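Local coordinates for ABC transporter periplasmic-binding protein YtfQ (Mycobacterium smegmatis, PDB 6HB0), which probably binds a carbohydrate as the solute-binding component of a mycobacterial ABC transporter associated with L-arabinofuranose uptake, at residues T157-D160 against P161-D164; R34-T38 against E39-S43; V110-D114 against T115-K119. One frame throughout, in Å; residues are numbered along the deposited sequence.

In the fold
Three local contacts are spread over the two lobes of a periplasmic binding protein fold. Along the chain, interaction 2 comes first, interaction 3 second and interaction 1 last. Interactions 2 and 3 belong to the lobe built on the parallel sheet that includes strands 21-26 and 103-106. Interaction 1 belongs to the other lobe and starts helix 160-173 after strand 148-154. The centres lie about 23 to 24 Å apart, and none of the three touches another. Interactions 1 and 2 come closest, at about 7 Å between nearest atoms. Two contacts thus start helices in different lobes, and the third shapes a surface loop. Zinc is bound at interactions 1 and 3.

Interaction 1 (T157-D160 against P161-D164); sequences TGAD and PAID. With ZN (zinc ion), chain I.
Asp160 and Asp164 bind one zinc ion across the first turn of a helix. Asp160 gives OD1, 2.2 Å from the zinc, and Asp164 gives OD2, 2.1 Å from it. This is an i, i+4 pair of helix carboxylates on one metal, each using one oxygen. Three waters bring the metal to five ligands. Two of these waters also donate to the second carboxylate oxygens: one lies 2.5 Å from Asp160 OD2, the other 2.7 Å from Asp164 OD1. These bonds help fix the rotation of both groups. The carboxylate planes stand 78° apart. CG of Asp160 lies trans to the backbone N (chi1 173°), while CG of Asp164 lies trans to its carbonyl carbon; the two groups converge on the metal. The backbone supports this spacing. Asp164 N donates to Asp160 O at 3.0 Å, and Ile163 N donates to Ala159 O, also at 3.0 Å and nearly straight (169°). Ala159 is the N-cap residue. Its CB packs 4.1 Å from Ala162 CB, while CD1 of Ile163 reaches Gly158 O at 3.7 Å. The turn follows strand 148-154 and opens helix 160-173. Phe126 of helix 126-140 packs against Asp160, Pro161 and Asp164. Trp33, from a loop of the chain, touches Ala159 and Pro161, and Phe189 from another loop also touches Pro161.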
ATOM      1  N   THR A 157      -0.688   9.683 -13.755  1.00 26.47           N
ATOM      2  CA  THR A 157      -2.075   9.916 -14.132  1.00 30.36           C
ATOM      3  C   THR A 157      -2.827   8.621 -14.417  1.00 29.15           C
ATOM      4  O   THR A 157      -2.374   7.753 -15.167  1.00 29.77           O
ATOM      5  CB  THR A 157      -2.159  10.793 -15.387  1.00 37.32           C
ATOM      6  OG1 THR A 157      -1.459  12.005 -15.158  1.00 36.91           O
ATOM      7  CG2 THR A 157      -3.594  11.127 -15.692  1.00 39.45           C
ATOM      8  N   GLY A 158      -3.958   8.439 -13.786  1.00 31.55           N
ATOM      9  CA  GLY A 158      -4.704   7.207 -13.970  1.00 30.77           C
ATOM     10  C   GLY A 158      -4.317   6.012 -13.114  1.00 30.57           C
ATOM     11  O   GLY A 158      -5.051   5.013 -13.083  1.00 31.12           O
ATOM     12  N   ALA A 159      -3.189   6.076 -12.409  1.00 28.41           N
ATOM     13  CA  ALA A 159      -2.785   4.919 -11.583  1.00 29.50           C
ATOM     14  C   ALA A 159      -3.738   4.794 -10.419  1.00 30.07           C
ATOM     15  O   ALA A 159      -4.169   5.806  -9.864  1.00 30.24           O
ATOM     16  CB  ALA A 159      -1.362   5.052 -11.072  1.00 31.63           C
ATOM     17  N   ASP A 160      -4.121   3.568 -10.078  1.00 29.04           N
ATOM     18  CA  ASP A 160      -5.142   3.354  -9.079  1.00 29.03           C
ATOM     19  C   ASP A 160      -4.806   4.073  -7.761  1.00 28.05           C
ATOM     20  O   ASP A 160      -5.637   4.789  -7.240  1.00 28.25           O
ATOM     21  CB  ASP A 160      -5.368   1.846  -8.894  1.00 32.90           C
ATOM     22  CG  ASP A 160      -6.292   1.547  -7.759  1.00 36.21           C
ATOM     23  OD1 ASP A 160      -7.409   2.088  -7.781  1.00 36.58           O
ATOM     24  OD2 ASP A 160      -5.913   0.786  -6.853  1.00 38.36           O
ATOM     25  N   PRO A 161      -3.586   3.910  -7.225  1.00 28.80           N
ATOM     26  CA  PRO A 161      -3.239   4.617  -5.972  1.00 30.07           C
ATOM     27  C   PRO A 161      -3.187   6.125  -6.121  1.00 28.77           C
ATOM     28  O   PRO A 161      -3.438   6.825  -5.153  1.00 26.25           O
ATOM     29  CB  PRO A 161      -1.841   4.105  -5.633  1.00 32.82           C
ATOM     30  CG  PRO A 161      -1.300   3.591  -6.942  1.00 36.53           C
ATOM     31  CD  PRO A 161      -2.519   2.992  -7.621  1.00 33.54           C
ATOM     32  N   ALA A 162      -2.854   6.622  -7.306  1.00 26.69           N
ATOM     33  CA  ALA A 162      -2.876   8.077  -7.530  1.00 26.88           C
ATOM     34  C   ALA A 162      -4.304   8.682  -7.472  1.00 26.56           C
ATOM     35  O   ALA A 162      -4.534   9.679  -6.790  1.00 27.27           O
ATOM     36  CB  ALA A 162      -2.191   8.430  -8.843  1.00 29.64           C
ATOM     37  N   ILE A 163      -5.254   8.047  -8.147  1.00 27.37           N
ATOM     38  CA  ILE A 163      -6.640   8.452  -8.171  1.00 27.84           C
ATOM     39  C   ILE A 163      -7.197   8.368  -6.744  1.00 27.92           C
ATOM     40  O   ILE A 163      -7.857   9.300  -6.242  1.00 25.88           O
ATOM     41  CB  ILE A 163      -7.479   7.541  -9.100  1.00 30.68           C
ATOM     42  CG1 ILE A 163      -7.077   7.778 -10.559  1.00 35.69           C
ATOM     43  CG2 ILE A 163      -8.971   7.696  -8.851  1.00 30.86           C
ATOM     44  CD1 ILE A 163      -7.813   6.936 -11.577  1.00 37.42           C
ATOM     45  N   ASP A 164      -6.905   7.272  -6.079  1.00 26.26           N
ATOM     46  CA  ASP A 164      -7.483   7.027  -4.770  1.00 26.80           C
ATOM     47  C   ASP A 164      -6.872   7.890  -3.673  1.00 26.63           C
ATOM     48  O   ASP A 164      -7.580   8.326  -2.802  1.00 29.19           O
ATOM     49  CB  ASP A 164      -7.294   5.567  -4.387  1.00 29.45           C
ATOM     50  CG  ASP A 164      -8.264   4.611  -5.100  1.00 32.60           C
ATOM     51  OD1 ASP A 164      -9.205   5.024  -5.828  1.00 32.87           O
ATOM     52  OD2 ASP A 164      -8.078   3.402  -4.872  1.00 33.26           O
TER
HETATM   53 ZN    ZN I 407      -8.885   1.967  -6.206  1.00 41.59          ZN
HETATM   54  O   HOH W   1      -7.827   0.584  -5.202  1.00 43.14           O
HETATM   55  O   HOH W   2     -10.362   3.113  -7.382  1.00 38.12           O
HETATM   56  O   HOH W   3     -10.888   1.913  -5.153  1.00 45.38           O

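Interaction 2 (R34-T38 against E39-S43); sequences RTANT and ESIKS
The amide of Asn37 meets both the backbone N and the hydroxyl of Ser40 at the start of helix 38-48. Asn37 is the N-cap residue. Its CG sits between the backbone N and the carbonyl carbon (chi1 65°), which turns the amide back over the helix end. Ser40 N donates to Asn37 OD1 at 2.8 Å, the capping bond. The exact place of this oxygen is less sure, because it stands too near the Glu39 side chain in the model. On the other branch, Asn37 ND2 donates to Ser40 OG at 2.8 Å. The hydroxyl lies 24° out of the amide plane, and the bond is bent at 133°. Glu39 is itself a zinc-binding residue of this protein, although no zinc is bound to it in this chain. Behind the cap, Ala36 CB meets Ile41 CD1 at 4.2 Å, in the positions of a hydrophobic staple. Ile41 also packs on Leu52 and Phe54 of strand 51-56. Lys42 N donates to Thr38 O at 2.9 Å. One residue on, Glu39 O accepts from both Ser43 N, at 3.0 Å, and Ser43 OG, at 2.8 Å. Thr38 OG1 bonds to Gln26, and Lys42 NZ forms a salt bridge with Glu46, a zinc ligand. The chemistry is that of a polar cap backed by an apolar contact: the Asn37 amide uses both ends on Ser40, accepting through OD1, whose place is uncertain, and donating through ND2.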
ATOM      1  N   ARG A  34       1.041  -2.018  -3.940  1.00 57.53           N
ATOM      2  CA  ARG A  34       1.093  -2.365  -2.502  1.00 53.95           C
ATOM      3  C   ARG A  34       0.826  -3.860  -2.434  1.00 51.82           C
ATOM      4  O   ARG A  34      -0.247  -4.313  -2.065  1.00 56.24           O
ATOM      5  CB  ARG A  34       0.050  -1.549  -1.715  1.00 53.92           C
ATOM      6  CG  ARG A  34       0.322  -1.359  -0.229  1.00 53.97           C
ATOM      7  CD  ARG A  34       1.532  -0.505   0.038  1.00 49.99           C
ATOM      8  NE  ARG A  34       1.258   0.900   0.381  1.00 50.25           N
ATOM      9  CZ  ARG A  34       2.178   1.856   0.250  1.00 44.34           C
ATOM     10  NH1 ARG A  34       1.921   3.093   0.605  1.00 43.82           N
ATOM     11  NH2 ARG A  34       3.377   1.571  -0.233  1.00 44.43           N
ATOM     12  N   THR A  35       1.825  -4.618  -2.857  1.00 51.62           N
ATOM     13  CA  THR A  35       1.707  -6.046  -3.109  1.00 56.10           C
ATOM     14  C   THR A  35       2.523  -6.817  -2.072  1.00 53.31           C
ATOM     15  O   THR A  35       3.675  -6.448  -1.748  1.00 50.29           O
ATOM     16  CB  THR A  35       2.202  -6.357  -4.537  1.00 57.54           C
ATOM     17  OG1 THR A  35       1.439  -5.573  -5.469  1.00 57.48           O
ATOM     18  CG2 THR A  35       2.048  -7.841  -4.858  1.00 62.84           C
ATOM     19  N   ALA A  36       1.915  -7.859  -1.508  1.00 49.45           N
ATOM     20  CA  ALA A  36       2.651  -8.738  -0.625  1.00 48.84           C
ATOM     21  C   ALA A  36       3.764  -9.397  -1.470  1.00 46.65           C
ATOM     22  O   ALA A  36       3.578  -9.765  -2.626  1.00 40.89           O
ATOM     23  CB  ALA A  36       1.745  -9.789  -0.023  1.00 54.86           C
ATOM     24  N   ASN A  37       4.938  -9.469  -0.884  1.00 43.56           N
ATOM     25  CA  ASN A  37       6.128  -9.916  -1.562  1.00 44.49           C
ATOM     26  C   ASN A  37       6.253 -11.411  -1.269  1.00 43.48           C
ATOM     27  O   ASN A  37       5.620 -11.928  -0.333  1.00 43.10           O
ATOM     28  CB  ASN A  37       7.256  -9.129  -0.991  1.00 40.38           C
ATOM     29  CG  ASN A  37       7.485  -9.446   0.478  1.00 42.83           C
ATOM     30  OD1 ASN A  37       7.985 -10.509   0.764  1.00 45.73           O
ATOM     31  ND2 ASN A  37       7.106  -8.562   1.392  1.00 36.95           N
ATOM     32  N   THR A  38       7.053 -12.098  -2.065  1.00 42.24           N
ATOM     33  CA  THR A  38       7.213 -13.543  -1.952  1.00 39.35           C
ATOM     34  C   THR A  38       7.818 -14.045  -0.635  1.00 34.99           C
ATOM     35  O   THR A  38       7.325 -14.995  -0.082  1.00 32.57           O
ATOM     36  CB  THR A  38       8.137 -14.015  -3.071  1.00 42.81           C
ATOM     37  OG1 THR A  38       7.503 -13.698  -4.304  1.00 49.02           O
ATOM     38  CG2 THR A  38       8.371 -15.504  -3.029  1.00 47.79           C
ATOM     39  N   GLU A  39       8.870 -13.399  -0.160  1.00 32.18           N
ATOM     40  CA  GLU A  39       9.498 -13.786   1.117  1.00 35.40           C
ATOM     41  C   GLU A  39       8.509 -13.785   2.298  1.00 34.02           C
ATOM     42  O   GLU A  39       8.587 -14.655   3.160  1.00 33.87           O
ATOM     43  CB  GLU A  39      10.798 -12.983   1.418  1.00 36.93           C
ATOM     44  CG  GLU A  39      10.688 -11.464   1.718  1.00 38.06           C
ATOM     45  CD  GLU A  39      10.803 -10.557   0.453  1.00 41.95           C
ATOM     46  OE1 GLU A  39      11.091  -9.332   0.594  1.00 36.51           O
ATOM     47  OE2 GLU A  39      10.629 -11.080  -0.698  1.00 40.68           O
ATOM     48  N   SER A  40       7.557 -12.854   2.309  1.00 31.85           N
ATOM     49  CA  SER A  40       6.581 -12.758   3.393  1.00 33.08           C
ATOM     50  C   SER A  40       5.590 -13.895   3.381  1.00 32.89           C
ATOM     51  O   SER A  40       5.203 -14.434   4.430  1.00 32.44           O
ATOM     52  CB  SER A  40       5.835 -11.416   3.305  1.00 33.92           C
ATOM     53  OG  SER A  40       6.769 -10.343   3.513  1.00 33.46           O
ATOM     54  N   ILE A  41       5.189 -14.282   2.185  1.00 29.16           N
ATOM     55  CA  ILE A  41       4.239 -15.341   2.020  1.00 30.88           C
ATOM     56  C   ILE A  41       4.938 -16.682   2.306  1.00 31.46           C
ATOM     57  O   ILE A  41       4.410 -17.526   3.039  1.00 29.87           O
ATOM     58  CB  ILE A  41       3.623 -15.312   0.615  1.00 32.23           C
ATOM     59  CG1 ILE A  41       2.741 -14.074   0.474  1.00 35.88           C
ATOM     60  CG2 ILE A  41       2.735 -16.509   0.418  1.00 32.65           C
ATOM     61  CD1 ILE A  41       2.209 -13.884  -0.928  1.00 41.14           C
ATOM     62  N   LYS A  42       6.131 -16.864   1.756  1.00 31.63           N
ATOM     63  CA  LYS A  42       6.850 -18.121   1.983  1.00 33.51           C
ATOM     64  C   LYS A  42       7.152 -18.340   3.459  1.00 30.96           C
ATOM     65  O   LYS A  42       6.873 -19.436   4.001  1.00 29.83           O
ATOM     66  CB  LYS A  42       8.111 -18.140   1.137  1.00 36.22           C
ATOM     67  CG  LYS A  42       9.035 -19.324   1.322  1.00 39.68           C
ATOM     68  CD  LYS A  42      10.149 -19.286   0.269  1.00 43.89           C
ATOM     69  CE  LYS A  42      11.293 -20.264   0.558  1.00 49.17           C
ATOM     70  NZ  LYS A  42      11.733 -20.244   1.999  1.00 51.39           N
ATOM     71  N   SER A  43       7.702 -17.313   4.105  1.00 27.91           N
ATOM     72  CA  SER A  43       8.015 -17.405   5.556  1.00 31.08           C
ATOM     73  C   SER A  43       6.758 -17.593   6.440  1.00 30.66           C
ATOM     74  O   SER A  43       6.757 -18.370   7.385  1.00 28.11           O
ATOM     75  CB  SER A  43       8.794 -16.187   6.017  1.00 31.43           C
ATOM     76  OG  SER A  43       8.021 -15.025   5.910  1.00 30.86           O
TER

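Interaction 3 (V110-D114 against T115-K119). With ZN (zinc ion), chain H.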
ATOM      1  N   VAL A 110     -11.173  -7.712  -7.320  1.00 39.61           N
ATOM      2  CA  VAL A 110     -11.719  -8.029  -8.635  1.00 39.02           C
ATOM      3  C   VAL A 110     -13.119  -7.489  -8.825  1.00 38.72           C
ATOM      4  O   VAL A 110     -13.822  -7.230  -7.869  1.00 32.81           O
ATOM      5  CB  VAL A 110     -11.721  -9.531  -8.945  1.00 37.97           C
ATOM      6  CG1 VAL A 110     -10.286 -10.045  -8.962  1.00 38.14           C
ATOM      7  CG2 VAL A 110     -12.654 -10.261  -7.999  1.00 41.79           C
ATOM      8  N   ASP A 111     -13.489  -7.345 -10.090  1.00 37.74           N
ATOM      9  CA  ASP A 111     -14.861  -7.086 -10.507  1.00 38.10           C
ATOM     10  C   ASP A 111     -15.442  -8.466 -10.781  1.00 40.27           C
ATOM     11  O   ASP A 111     -14.837  -9.271 -11.498  1.00 43.32           O
ATOM     12  CB  ASP A 111     -14.898  -6.367 -11.869  1.00 43.03           C
ATOM     13  CG  ASP A 111     -14.465  -4.898 -11.826  1.00 49.23           C
ATOM     14  OD1 ASP A 111     -14.355  -4.282 -10.732  1.00 54.14           O
ATOM     15  OD2 ASP A 111     -14.257  -4.353 -12.949  1.00 47.59           O
ATOM     16  N   THR A 112     -16.599  -8.769 -10.240  1.00 37.71           N
ATOM     17  CA  THR A 112     -17.240 -10.025 -10.606  1.00 39.15           C
ATOM     18  C   THR A 112     -18.669  -9.769 -11.010  1.00 40.16           C
ATOM     19  O   THR A 112     -19.272  -8.804 -10.526  1.00 37.57           O
ATOM     20  CB  THR A 112     -17.223 -11.029  -9.451  1.00 40.61           C
ATOM     21  OG1 THR A 112     -17.830 -12.261  -9.884  1.00 43.99           O
ATOM     22  CG2 THR A 112     -17.877 -10.443  -8.211  1.00 42.10           C
ATOM     23  N   GLN A 113     -19.192 -10.618 -11.879  1.00 34.22           N
ATOM     24  CA  GLN A 113     -20.614 -10.594 -12.181  1.00 37.77           C
ATOM     25  C   GLN A 113     -21.340 -11.779 -11.473  1.00 41.88           C
ATOM     26  O   GLN A 113     -22.487 -12.048 -11.782  1.00 45.30           O
ATOM     27  CB  GLN A 113     -20.836 -10.650 -13.696  1.00 40.58           C
ATOM     28  CG  GLN A 113     -19.931  -9.741 -14.546  1.00 42.37           C
ATOM     29  CD  GLN A 113     -20.251  -8.280 -14.342  1.00 47.07           C
ATOM     30  OE1 GLN A 113     -21.431  -7.890 -14.292  1.00 48.07           O
ATOM     31  NE2 GLN A 113     -19.221  -7.457 -14.226  1.00 39.26           N
ATOM     32  N   ASP A 114     -20.662 -12.501 -10.578  1.00 37.96           N
ATOM     33  CA  ASP A 114     -21.220 -13.713  -9.949  1.00 40.86           C
ATOM     34  C   ASP A 114     -21.236 -13.456  -8.471  1.00 43.22           C
ATOM     35  O   ASP A 114     -20.740 -12.429  -7.986  1.00 43.90           O
ATOM     36  CB  ASP A 114     -20.363 -14.953 -10.214  1.00 43.15           C
ATOM     37  CG  ASP A 114     -20.401 -15.404 -11.643  1.00 43.37           C
ATOM     38  OD1 ASP A 114     -21.247 -14.883 -12.418  1.00 44.09           O
ATOM     39  OD2 ASP A 114     -19.589 -16.293 -11.991  1.00 45.35           O
ATOM     40  N   THR A 115     -21.873 -14.361  -7.750  1.00 50.95           N
ATOM     41  CA  THR A 115     -21.981 -14.242  -6.292  1.00 52.40           C
ATOM     42  C   THR A 115     -21.114 -15.319  -5.645  1.00 49.46           C
ATOM     43  O   THR A 115     -21.046 -16.479  -6.109  1.00 47.00           O
ATOM     44  CB  THR A 115     -23.444 -14.382  -5.812  1.00 58.31           C
ATOM     45  OG1 THR A 115     -24.031 -15.525  -6.440  1.00 59.79           O
ATOM     46  CG2 THR A 115     -24.249 -13.148  -6.160  1.00 54.04           C
ATOM     47  N   ASP A 116     -20.429 -14.931  -4.573  1.00 53.37           N
ATOM     48  CA  ASP A 116     -19.692 -15.891  -3.730  1.00 53.01           C
ATOM     49  C   ASP A 116     -18.724 -16.737  -4.590  1.00 53.12           C
ATOM     50  O   ASP A 116     -18.725 -17.995  -4.564  1.00 52.07           O
ATOM     51  CB  ASP A 116     -20.662 -16.784  -2.946  1.00 60.40           C
ATOM     52  CG  ASP A 116     -21.554 -15.995  -1.937  1.00 66.18           C
ATOM     53  OD1 ASP A 116     -21.234 -14.836  -1.542  1.00 70.20           O
ATOM     54  OD2 ASP A 116     -22.592 -16.570  -1.536  1.00 75.10           O
ATOM     55  N   VAL A 117     -17.938 -16.050  -5.405  1.00 48.69           N
ATOM     56  CA  VAL A 117     -16.873 -16.764  -6.162  1.00 45.33           C
ATOM     57  C   VAL A 117     -15.501 -16.686  -5.467  1.00 38.35           C
ATOM     58  O   VAL A 117     -14.513 -17.352  -5.881  1.00 36.64           O
ATOM     59  CB  VAL A 117     -16.815 -16.347  -7.659  1.00 46.71           C
ATOM     60  CG1 VAL A 117     -17.861 -17.133  -8.444  1.00 51.82           C
ATOM     61  CG2 VAL A 117     -16.993 -14.861  -7.817  1.00 40.93           C
ATOM     62  N   TYR A 118     -15.407 -15.873  -4.418  1.00 33.37           N
ATOM     63  CA  TYR A 118     -14.225 -15.928  -3.556  1.00 30.95           C
ATOM     64  C   TYR A 118     -14.671 -15.656  -2.143  1.00 30.75           C
ATOM     65  O   TYR A 118     -15.729 -15.116  -1.925  1.00 31.93           O
ATOM     66  CB  TYR A 118     -13.124 -14.945  -4.032  1.00 33.78           C
ATOM     67  CG  TYR A 118     -13.536 -13.503  -3.976  1.00 32.42           C
ATOM     68  CD1 TYR A 118     -14.197 -12.868  -5.061  1.00 36.38           C
ATOM     69  CD2 TYR A 118     -13.296 -12.777  -2.836  1.00 33.68           C
ATOM     70  CE1 TYR A 118     -14.580 -11.527  -4.965  1.00 39.52           C
ATOM     71  CE2 TYR A 118     -13.667 -11.446  -2.735  1.00 37.23           C
ATOM     72  CZ  TYR A 118     -14.306 -10.824  -3.788  1.00 41.35           C
ATOM     73  OH  TYR A 118     -14.636  -9.500  -3.586  1.00 39.01           O
ATOM     74  N   LYS A 119     -13.853 -16.044  -1.189  1.00 30.23           N
ATOM     75  CA  LYS A 119     -14.237 -15.945   0.220  1.00 31.54           C
ATOM     76  C   LYS A 119     -13.883 -14.588   0.777  1.00 29.60           C
ATOM     77  O   LYS A 119     -14.633 -14.006   1.508  1.00 30.52           O
ATOM     78  CB  LYS A 119     -13.480 -17.004   1.026  1.00 31.26           C
ATOM     79  CG  LYS A 119     -13.882 -18.436   0.747  1.00 34.93           C
ATOM     80  CD  LYS A 119     -15.380 -18.657   0.745  1.00 35.13           C
ATOM     81  CE  LYS A 119     -15.695 -20.129   0.883  1.00 39.18           C
ATOM     82  NZ  LYS A 119     -17.127 -20.406   0.640  1.00 41.61           N
TER
HETATM   83 ZN    ZN H 406     -21.365 -15.190 -14.531  1.00 55.46          ZN
HETATM   84  O   HOH W   4     -12.606  -7.874  -5.009  1.00 42.66           O
HETATM   85  O   HOH W   5     -22.894 -13.558 -14.179  1.00 46.16           O
HETATM   86  O   HOH W   6     -19.410 -13.825 -15.114  1.00 39.64           O
HETATM   87  O   HOH W   7     -20.177 -16.523 -14.362  1.00 40.38           O
HETATM   88  O   HOH W   8     -22.810 -16.637 -13.713  1.00 55.25           O
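Val110 and Tyr118 meet because the tyrosine CG lies between its backbone N and carbonyl carbon (chi1 63°), which swings the ring back across the loop. Tyr118 CE1 then lies 3.8 Å from Val110 CG2, and the two side chains run past each other in opposite directions. A water ties the same pair by polar bonds. It accepts from Val110 N at 2.7 Å and is hydrogen-bonded to Tyr118 OH at 3.0 Å. Further along, Thr112 has OG1 trans to its backbone N (chi1 -178°). That places the hydroxyl oxygen 2.9 Å from Asp114 N, which donates to it at 161°, an ST turn. Val117 packs across the loop with both of its methyl groups. Its CG2 touches Thr112 OG1 at 3.4 Å, and its CG1 touches Asp114 CB at 3.8 Å. The Asp114 carboxylate is shared: OD1 binds a zinc ion at 2.1 Å, and OD2 bonds to Gln94. Four waters also bind this metal, and one of them donates to Gln113 O at 2.9 Å. The loop joins strand 103-106 to strand 120-122. Helix 90-98, which carries Gln94, flanks it: Thr112 OG1 and Gln113 N bond to Asp90, and Val117 packs on Leu93. On the strand side, Val110 and Tyr118 both rest on Leu105 of strand 103-106, and Tyr118 also touches Val103.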